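Local coordinates for protein xyloglucan-specific endo-beta-1,4-glucanase GH12 (Aspergillus niveus, PDB 4NPR) that probably cleaves internal beta-1,4-glucosidic linkages in xyloglucan with retention of configuration, as a beta-jelly-roll enzyme of glycoside hydrolase family 12, at residues A[110-114]-A[115-119]. Residues are numbered along the deposited sequence; the frame is centred on the assembly and turned at random.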
ATOM      1  N   TRP A 110       7.773 -10.110   0.960  1.00 14.41           N
ATOM      2  CA  TRP A 110       8.618  -9.025   1.496  1.00 13.91           C
ATOM      3  C   TRP A 110       9.283  -9.395   2.792  1.00 13.88           C
ATOM      4  O   TRP A 110       8.908 -10.361   3.462  1.00 13.21           O
ATOM      5  CB  TRP A 110       7.827  -7.738   1.728  1.00 13.98           C
ATOM      6  CG  TRP A 110       6.655  -7.885   2.669  1.00 13.37           C
ATOM      7  CD1 TRP A 110       5.423  -8.226   2.326  1.00 13.10           C
ATOM      8  CD2 TRP A 110       6.645  -7.717   4.112  1.00 13.20           C
ATOM      9  NE1 TRP A 110       4.608  -8.305   3.455  1.00 13.87           N
ATOM     10  CE2 TRP A 110       5.341  -7.996   4.559  1.00 12.88           C
ATOM     11  CE3 TRP A 110       7.611  -7.384   5.060  1.00 13.18           C
ATOM     12  CZ2 TRP A 110       4.958  -7.889   5.889  1.00 12.97           C
ATOM     13  CZ3 TRP A 110       7.220  -7.316   6.426  1.00 12.79           C
ATOM     14  CH2 TRP A 110       5.916  -7.573   6.810  1.00 12.53           C
ATOM     15  N   ASN A 111      10.262  -8.569   3.130  1.00 15.50           N
ATOM     16  CA  ASN A 111      11.016  -8.666   4.377  1.00 16.92           C
ATOM     17  C   ASN A 111      11.460  -7.292   4.930  1.00 16.07           C
ATOM     18  O   ASN A 111      11.795  -6.406   4.186  1.00 14.23           O
ATOM     19  CB  ASN A 111      12.248  -9.553   4.166  1.00 18.44           C
ATOM     20  CG  ASN A 111      12.924  -9.872   5.463  1.00 21.48           C
ATOM     21  OD1 ASN A 111      12.308 -10.533   6.329  1.00 26.29           O
ATOM     22  ND2 ASN A 111      14.146  -9.327   5.681  1.00 21.46           N
ATOM     23  N   TYR A 112      11.475  -7.144   6.251  1.00 17.00           N
ATOM     24  CA  TYR A 112      11.975  -5.934   6.877  1.00 16.87           C
ATOM     25  C   TYR A 112      13.146  -6.274   7.752  1.00 17.88           C
ATOM     26  O   TYR A 112      13.119  -7.286   8.441  1.00 17.93           O
ATOM     27  CB  TYR A 112      10.890  -5.229   7.739  1.00 16.53           C
ATOM     28  CG  TYR A 112      10.487  -3.839   7.216  1.00 15.81           C
ATOM     29  CD1 TYR A 112      11.415  -2.830   7.087  1.00 14.79           C
ATOM     30  CD2 TYR A 112       9.186  -3.558   6.866  1.00 16.10           C
ATOM     31  CE1 TYR A 112      11.064  -1.581   6.633  1.00 14.88           C
ATOM     32  CE2 TYR A 112       8.808  -2.298   6.413  1.00 16.11           C
ATOM     33  CZ  TYR A 112       9.762  -1.306   6.281  1.00 15.51           C
ATOM     34  OH  TYR A 112       9.408  -0.063   5.793  1.00 14.44           O
ATOM     35  N   SER A 113      14.171  -5.424   7.742  1.00 17.50           N
ATOM     36  CA  SER A 113      15.156  -5.483   8.806  1.00 17.96           C
ATOM     37  C   SER A 113      15.485  -4.081   9.306  1.00 18.10           C
ATOM     38  O   SER A 113      15.212  -3.097   8.630  1.00 17.66           O
ATOM     39  CB  SER A 113      16.423  -6.236   8.344  1.00 18.07           C
ATOM     40  OG  SER A 113      17.015  -5.634   7.198  1.00 18.87           O
ATOM     41  N   GLY A 114      16.063  -4.012  10.498  1.00 19.45           N
ATOM     42  CA  GLY A 114      16.631  -2.760  11.041  1.00 21.12           C
ATOM     43  C   GLY A 114      16.166  -2.513  12.459  1.00 20.28           C
ATOM     44  O   GLY A 114      15.507  -3.353  13.008  1.00 17.86           O
ATOM     45  N   SER A 115      16.466  -1.348  13.036  1.00 22.13           N
ATOM     46  CA  SER A 115      16.216  -1.149  14.482  1.00 22.94           C
ATOM     47  C   SER A 115      15.081  -0.175  14.825  1.00 23.67           C
ATOM     48  O   SER A 115      14.920   0.879  14.164  1.00 23.41           O
ATOM     49  CB  SER A 115      17.520  -0.806  15.231  1.00 22.71           C
ATOM     50  OG  SER A 115      18.228   0.200  14.552  1.00 23.50           O
ATOM     51  N   ASN A 116      14.304  -0.560  15.853  1.00 22.93           N
ATOM     52  CA  ASN A 116      13.123   0.187  16.314  1.00 23.64           C
ATOM     53  C   ASN A 116      12.153   0.605  15.217  1.00 21.40           C
ATOM     54  O   ASN A 116      11.794   1.771  15.100  1.00 22.68           O
ATOM     55  CB  ASN A 116      13.549   1.418  17.134  1.00 25.26           C
ATOM     56  CG  ASN A 116      14.617   1.080  18.165  1.00 29.06           C
ATOM     57  OD1 ASN A 116      14.470   0.150  18.971  1.00 30.88           O
ATOM     58  ND2 ASN A 116      15.725   1.827  18.135  1.00 29.98           N
ATOM     59  N   ILE A 117      11.705  -0.350  14.428  1.00 20.48           N
ATOM     60  CA  ILE A 117      10.856  -0.045  13.255  1.00 20.50           C
ATOM     61  C   ILE A 117       9.383   0.236  13.581  1.00 18.98           C
ATOM     62  O   ILE A 117       8.755  -0.534  14.297  1.00 19.98           O
ATOM     63  CB  ILE A 117      10.943  -1.165  12.202  1.00 21.67           C
ATOM     64  CG1 ILE A 117      12.300  -1.101  11.483  1.00 24.59           C
ATOM     65  CG2 ILE A 117       9.893  -0.983  11.126  1.00 22.34           C
ATOM     66  CD1 ILE A 117      12.718  -2.387  10.785  1.00 25.88           C
ATOM     67  N   VAL A 118       8.858   1.346  13.053  1.00 16.31           N
ATOM     68  CA  VAL A 118       7.435   1.671  13.115  1.00 14.23           C
ATOM     69  C   VAL A 118       7.066   2.028  11.671  1.00 13.90           C
ATOM     70  O   VAL A 118       7.575   2.972  11.117  1.00 13.04           O
ATOM     71  CB  VAL A 118       7.152   2.873  14.063  1.00 13.56           C
ATOM     72  CG1 VAL A 118       5.646   3.140  14.213  1.00 12.55           C
ATOM     73  CG2 VAL A 118       7.804   2.665  15.417  1.00 12.95           C
ATOM     74  N   ALA A 119       6.199   1.230  11.064  1.00 14.38           N
ATOM     75  CA  ALA A 119       5.996   1.207   9.606  1.00 14.41           C
ATOM     76  C   ALA A 119       4.892   0.254   9.338  1.00 14.64           C
ATOM     77  O   ALA A 119       4.654  -0.645  10.135  1.00 15.35           O
ATOM     78  CB  ALA A 119       7.233   0.703   8.888  1.00 14.57           C
TER
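Y112 OH, which lies 3.9 Å from A119 CB, is gripped from outside the turn by two hydrogen bonds, with T223 OG1 and W74 NE1. The phenol thus reaches from one sheet of the sandwich to the other, its hydroxyl tied to both. Two methyl groups of strand 117-128 meet that ring obliquely at its two ends: I117 CD1 lies 3.9 Å from Y112 CD1 near the root, and A119 CB lies 4.2 Å from Y112 CZ near the hydroxyl. I117 turns CG2 anti to its backbone N and CG1 beside that N (chi1 -74°), and the extended CG1-CD1 arm reaches back into the bend. There I117 CD1 also packs against the backbone, 3.4 Å from S113 O and 3.7 Å from G114 O. The corner itself runs through G114, whose positive phi of 132° with an extended psi is a conformation largely confined to glycine, since a CB would press on S113 O, then S115 and N116, the latter in a left-handed conformation. S115 OG makes a weak hydrogen bond with S229 OG. This surface turn is a corner of the beta-jelly roll, with Y112 and I117 packed inside the bend: the chain passes from the sheet of strand 105-113 to that of strand 117-128, and the end pieces 110-113 and 117-119 run at 139° to each other. F233 of strand 231-240 meets the Y112 ring, and L146 of strand 137-146 touches both Y112 and I117.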